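Local coordinates for flagellar motor switch protein FliG (Aquifex aeolicus, PDB 3HJL), which probably forms part of the rotor-mounted switch complex of the bacterial flagellar motor, which sets the direction of flagellar rotation, at residues 49-61 with 81-95. Residues are numbered along the deposited sequence; the frame is centred on the assembly and turned at random.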
loop_
_atom_site.group_PDB
_atom_site.type_symbol
_atom_site.label_atom_id
_atom_site.label_comp_id
_atom_site.label_asym_id
_atom_site.label_seq_id
_atom_site.Cartn_x
_atom_site.Cartn_y
_atom_site.Cartn_z
ATOM N N LEU A 49 -36.079 5.804 -21.728
ATOM C CA LEU A 49 -34.729 6.110 -22.228
ATOM C C LEU A 49 -33.726 4.996 -21.918
ATOM O O LEU A 49 -33.775 4.382 -20.847
ATOM C CB LEU A 49 -34.190 7.412 -21.625
ATOM C CG LEU A 49 -34.713 8.762 -22.120
ATOM C CD1 LEU A 49 -34.210 9.880 -21.188
ATOM C CD2 LEU A 49 -34.284 9.043 -23.554
ATOM N N GLU A 50 -32.829 4.739 -22.872
ATOM C CA GLU A 50 -31.719 3.814 -22.667
ATOM C C GLU A 50 -30.722 4.443 -21.699
ATOM O O GLU A 50 -30.620 5.668 -21.614
ATOM C CB GLU A 50 -31.012 3.489 -23.989
ATOM C CG GLU A 50 -31.688 2.414 -24.824
ATOM C CD GLU A 50 -30.967 2.173 -26.144
ATOM O OE1 GLU A 50 -30.297 1.123 -26.283
ATOM O OE2 GLU A 50 -31.023 3.063 -27.023
ATOM N N SER A 51 -30.002 3.600 -20.959
ATOM C CA SER A 51 -28.991 4.074 -20.023
ATOM C C SER A 51 -27.757 4.533 -20.801
ATOM O O SER A 51 -27.447 3.975 -21.858
ATOM C CB SER A 51 -28.611 2.968 -19.040
ATOM O OG SER A 51 -28.134 1.834 -19.728
ATOM N N VAL A 52 -27.076 5.560 -20.285
ATOM C CA VAL A 52 -25.902 6.139 -20.938
ATOM C C VAL A 52 -24.812 6.443 -19.907
ATOM O O VAL A 52 -25.121 7.007 -18.860
ATOM C CB VAL A 52 -26.265 7.463 -21.635
ATOM C CG1 VAL A 52 -25.038 8.061 -22.311
ATOM C CG2 VAL A 52 -27.398 7.252 -22.643
ATOM N N PRO A 53 -23.539 6.058 -20.190
ATOM C CA PRO A 53 -22.414 6.401 -19.311
ATOM C C PRO A 53 -22.355 7.883 -18.942
ATOM O O PRO A 53 -22.730 8.733 -19.747
ATOM C CB PRO A 53 -21.195 6.011 -20.142
ATOM C CG PRO A 53 -21.672 4.893 -20.985
ATOM C CD PRO A 53 -23.098 5.190 -21.304
ATOM N N GLU A 54 -21.898 8.173 -17.726
ATOM C CA GLU A 54 -21.892 9.541 -17.190
ATOM C C GLU A 54 -21.143 10.551 -18.062
ATOM O O GLU A 54 -21.633 11.658 -18.264
ATOM C CB GLU A 54 -21.309 9.555 -15.779
ATOM C CG GLU A 54 -21.446 10.890 -15.073
ATOM C CD GLU A 54 -21.093 10.811 -13.610
ATOM O OE1 GLU A 54 -20.286 9.931 -13.234
ATOM O OE2 GLU A 54 -21.619 11.642 -12.840
ATOM N N GLU A 55 -19.965 10.159 -18.554
ATOM C CA GLU A 55 -19.144 10.992 -19.451
ATOM C C GLU A 55 -19.892 11.345 -20.743
ATOM O O GLU A 55 -19.770 12.463 -21.249
ATOM C CB GLU A 55 -17.824 10.273 -19.794
ATOM C CG GLU A 55 -16.786 11.146 -20.531
ATOM C CD GLU A 55 -15.460 10.426 -20.786
ATOM O OE1 GLU A 55 -15.481 9.230 -21.152
ATOM O OE2 GLU A 55 -14.395 11.070 -20.650
ATOM N N GLU A 56 -20.655 10.386 -21.267
ATOM C CA GLU A 56 -21.477 10.605 -22.455
ATOM C C GLU A 56 -22.749 11.431 -22.165
ATOM O O GLU A 56 -23.237 12.125 -23.057
ATOM C CB GLU A 56 -21.811 9.271 -23.135
ATOM C CG GLU A 56 -20.555 8.533 -23.641
ATOM C CD GLU A 56 -20.834 7.119 -24.155
ATOM O OE1 GLU A 56 -21.857 6.921 -24.851
ATOM O OE2 GLU A 56 -20.004 6.213 -23.888
ATOM N N ILE A 57 -23.287 11.355 -20.942
ATOM C CA ILE A 57 -24.435 12.204 -20.556
ATOM C C ILE A 57 -24.009 13.673 -20.459
ATOM O O ILE A 57 -24.796 14.564 -20.787
ATOM C CB ILE A 57 -25.069 11.789 -19.212
ATOM C CG1 ILE A 57 -25.762 10.432 -19.327
ATOM C CG2 ILE A 57 -26.099 12.804 -18.780
ATOM C CD1 ILE A 57 -26.399 9.960 -18.027
ATOM N N GLU A 58 -22.774 13.920 -20.007
ATOM C CA GLU A 58 -22.214 15.281 -19.985
ATOM C C GLU A 58 -22.073 15.886 -21.393
ATOM O O GLU A 58 -22.367 17.061 -21.593
ATOM C CB GLU A 58 -20.852 15.302 -19.290
ATOM C CG GLU A 58 -20.918 15.079 -17.791
ATOM C CD GLU A 58 -19.545 15.000 -17.144
ATOM O OE1 GLU A 58 -18.558 15.484 -17.750
ATOM O OE2 GLU A 58 -19.454 14.458 -16.020
ATOM N N ASN A 59 -21.594 15.084 -22.343
ATOM C CA ASN A 59 -21.451 15.517 -23.735
ATOM C C ASN A 59 -22.817 15.771 -24.385
ATOM O O ASN A 59 -22.972 16.729 -25.131
ATOM C CB ASN A 59 -20.663 14.481 -24.548
ATOM C CG ASN A 59 -19.207 14.351 -24.102
ATOM O OD1 ASN A 59 -18.587 15.316 -23.648
ATOM N ND2 ASN A 59 -18.653 13.155 -24.253
ATOM N N ILE A 60 -23.793 14.906 -24.097
ATOM C CA ILE A 60 -25.201 15.117 -24.512
ATOM C C ILE A 60 -25.779 16.406 -23.903
ATOM O O ILE A 60 -26.456 17.169 -24.590
ATOM C CB ILE A 60 -26.116 13.938 -24.064
ATOM C CG1 ILE A 60 -25.821 12.675 -24.877
ATOM C CG2 ILE A 60 -27.598 14.296 -24.224
ATOM C CD1 ILE A 60 -26.435 11.409 -24.287
ATOM N N ALA A 61 -25.522 16.612 -22.607
ATOM C CA ALA A 61 -25.999 17.783 -21.865
ATOM C C ALA A 61 -25.436 19.076 -22.434
ATOM O O ALA A 61 -26.159 20.053 -22.608
ATOM C CB ALA A 61 -25.624 17.662 -20.373
ATOM N N PHE A 81 -29.005 22.749 -15.182
ATOM C CA PHE A 81 -29.536 22.073 -16.371
ATOM C C PHE A 81 -28.811 20.737 -16.621
ATOM O O PHE A 81 -29.461 19.727 -16.875
ATOM C CB PHE A 81 -29.414 23.004 -17.587
ATOM C CG PHE A 81 -29.881 22.402 -18.883
ATOM C CD1 PHE A 81 -31.220 22.445 -19.239
ATOM C CD2 PHE A 81 -28.962 21.888 -19.797
ATOM C CE1 PHE A 81 -31.648 21.929 -20.460
ATOM C CE2 PHE A 81 -29.382 21.368 -21.013
ATOM C CZ PHE A 81 -30.730 21.390 -21.346
ATOM N N ILE A 82 -27.477 20.732 -16.507
ATOM C CA ILE A 82 -26.674 19.507 -16.720
ATOM C C ILE A 82 -27.061 18.419 -15.705
ATOM O O ILE A 82 -27.211 17.254 -16.073
ATOM C CB ILE A 82 -25.100 19.746 -16.603
ATOM C CG1 ILE A 82 -24.598 20.957 -17.411
ATOM C CG2 ILE A 82 -24.330 18.505 -17.030
ATOM C CD1 ILE A 82 -25.268 21.178 -18.760
ATOM N N GLU A 83 -27.212 18.811 -14.438
ATOM C CA GLU A 83 -27.581 17.879 -13.362
ATOM C C GLU A 83 -28.978 17.311 -13.576
ATOM O O GLU A 83 -29.205 16.131 -13.324
ATOM C CB GLU A 83 -27.494 18.563 -11.973
ATOM C CG GLU A 83 -27.665 17.607 -10.762
ATOM C CD GLU A 83 -27.749 18.338 -9.410
ATOM O OE1 GLU A 83 -28.164 17.701 -8.415
ATOM O OE2 GLU A 83 -27.405 19.541 -9.335
ATOM N N ASN A 84 -29.915 18.155 -14.019
ATOM C CA ASN A 84 -31.286 17.699 -14.309
ATOM C C ASN A 84 -31.335 16.653 -15.424
ATOM O O ASN A 84 -32.095 15.694 -15.323
ATOM C CB ASN A 84 -32.207 18.878 -14.651
ATOM C CG ASN A 84 -32.471 19.790 -13.459
ATOM O OD1 ASN A 84 -32.038 19.522 -12.338
ATOM N ND2 ASN A 84 -33.136 20.899 -13.711
ATOM N N ILE A 85 -30.524 16.837 -16.470
ATOM C CA ILE A 85 -30.381 15.828 -17.538
ATOM C C ILE A 85 -29.776 14.526 -16.982
ATOM O O ILE A 85 -30.175 13.439 -17.395
ATOM C CB ILE A 85 -29.511 16.334 -18.734
ATOM C CG1 ILE A 85 -30.187 17.505 -19.448
ATOM C CG2 ILE A 85 -29.279 15.206 -19.764
ATOM C CD1 ILE A 85 -29.320 18.134 -20.466
ATOM N N LYS A 86 -28.846 14.642 -16.025
ATOM C CA LYS A 86 -28.262 13.457 -15.362
ATOM C C LYS A 86 -29.253 12.674 -14.486
ATOM O O LYS A 86 -29.026 11.489 -14.227
ATOM C CB LYS A 86 -27.006 13.817 -14.551
ATOM C CG LYS A 86 -25.783 14.088 -15.417
ATOM C CD LYS A 86 -24.531 14.281 -14.590
ATOM C CE LYS A 86 -23.286 14.216 -15.462
ATOM N NZ LYS A 86 -22.033 14.507 -14.698
ATOM N N LYS A 87 -30.332 13.322 -14.032
ATOM C CA LYS A 87 -31.399 12.627 -13.285
ATOM C C LYS A 87 -32.360 11.892 -14.228
ATOM O O LYS A 87 -32.861 10.815 -13.902
ATOM C CB LYS A 87 -32.209 13.597 -12.405
ATOM C CG LYS A 87 -31.407 14.520 -11.460
ATOM C CD LYS A 87 -30.196 13.855 -10.783
ATOM C CE LYS A 87 -30.594 12.705 -9.849
ATOM N NZ LYS A 87 -29.419 12.179 -9.084
ATOM N N VAL A 88 -32.610 12.485 -15.391
ATOM C CA VAL A 88 -33.531 11.934 -16.375
ATOM C C VAL A 88 -32.960 10.677 -17.036
ATOM O O VAL A 88 -33.599 9.627 -17.033
ATOM C CB VAL A 88 -33.846 12.986 -17.482
ATOM C CG1 VAL A 88 -34.762 12.397 -18.552
ATOM C CG2 VAL A 88 -34.464 14.238 -16.870
ATOM N N ILE A 89 -31.751 10.801 -17.587
ATOM C CA ILE A 89 -31.095 9.712 -18.317
ATOM C C ILE A 89 -30.520 8.724 -17.285
ATOM O O ILE A 89 -29.617 9.096 -16.535
ATOM C CB ILE A 89 -29.937 10.244 -19.227
ATOM C CG1 ILE A 89 -30.437 11.358 -20.164
ATOM C CG2 ILE A 89 -29.327 9.092 -20.037
ATOM C CD1 ILE A 89 -29.359 11.945 -21.074
ATOM N N PRO A 90 -31.035 7.466 -17.242
ATOM C CA PRO A 90 -30.602 6.533 -16.182
ATOM C C PRO A 90 -29.152 6.035 -16.309
ATOM O O PRO A 90 -28.568 6.130 -17.387
ATOM C CB PRO A 90 -31.577 5.364 -16.330
ATOM C CG PRO A 90 -31.998 5.401 -17.747
ATOM C CD PRO A 90 -32.005 6.831 -18.159
ATOM N N PRO A 91 -28.573 5.517 -15.204
ATOM C CA PRO A 91 -27.207 5.018 -15.241
ATOM C C PRO A 91 -27.131 3.588 -15.784
ATOM O O PRO A 91 -28.134 2.876 -15.792
ATOM C CB PRO A 91 -26.791 5.060 -13.773
ATOM C CG PRO A 91 -28.036 4.806 -13.031
ATOM C CD PRO A 91 -29.161 5.367 -13.856
ATOM N N THR A 92 -25.940 3.185 -16.218
ATOM C CA THR A 92 -25.718 1.864 -16.818
ATOM C C THR A 92 -25.558 0.797 -15.726
ATOM O O THR A 92 -25.302 1.126 -14.564
ATOM C CB THR A 92 -24.440 1.862 -17.696
ATOM O OG1 THR A 92 -23.294 2.065 -16.867
ATOM C CG2 THR A 92 -24.485 2.959 -18.734
ATOM N N LEU A 93 -25.723 -0.474 -16.108
ATOM C CA LEU A 93 -25.509 -1.612 -15.187
ATOM C C LEU A 93 -24.095 -1.623 -14.637
ATOM O O LEU A 93 -23.893 -1.966 -13.482
ATOM C CB LEU A 93 -25.779 -2.978 -15.871
ATOM C CG LEU A 93 -27.211 -3.515 -15.922
ATOM C CD1 LEU A 93 -27.276 -4.799 -16.758
ATOM C CD2 LEU A 93 -27.730 -3.776 -14.525
ATOM N N ALA A 94 -23.122 -1.289 -15.490
ATOM C CA ALA A 94 -21.716 -1.180 -15.089
ATOM C C ALA A 94 -21.541 -0.182 -13.945
ATOM O O ALA A 94 -20.867 -0.479 -12.962
ATOM C CB ALA A 94 -20.878 -0.758 -16.265
ATOM N N GLU A 95 -22.158 0.994 -14.081
ATOM C CA GLU A 95 -22.117 2.025 -13.027
ATOM C C GLU A 95 -22.809 1.575 -11.747
ATOM O O GLU A 95 -22.316 1.849 -10.657
ATOM C CB GLU A 95 -22.711 3.341 -13.536
ATOM C CG GLU A 95 -21.805 3.999 -14.575
ATOM C CD GLU A 95 -22.411 5.210 -15.262
ATOM O OE1 GLU A 95 -23.652 5.312 -15.358
ATOM O OE2 GLU A 95 -21.623 6.046 -15.746
HETATM O O HOH W 1 -27.033 -0.657 -18.774
HETATM O O HOH W 2 -24.998 7.723 -16.162
#
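The F81 ring turns its edge to the carbonyl oxygen of A61, which lies near the ring plane 3.8 Å from CE2; I82 CD1 also borders that edge, and I85 CG1 lies over one face, offset toward the rim. E95 OE2 takes the amide hydrogen of E54 on its syn lone pair (N to OE2 2.9 Å), while OE1 accepts from T92 N on its anti side, 33° out of plane. Because T92 OG1 in turn accepts from E95 N, the two residues form a capping box at the start of helix 93-114, and E95 ties it to the first turn of helix 54-70. A lysine in place of E95 would probably leave the amides of E54 and T92 without this shared acceptor. Within this helical N-terminal domain, segments 54-61 and 81-88 of helices 54-70 and 78-88 run at 128° to each other, A61 CB packing against I85 CD1. Just past the helix end, I89 slides past I57 in the opposite direction (CG2 to CD1 3.7 Å). K86, extended beyond CG, lays CG on I57 CG2 and carries NZ to E58 OE2 (2.9 Å); its salt bridge to E54 is weak. L49 CD1 reaches V88 CG1, its side chain also touching helix 7-21.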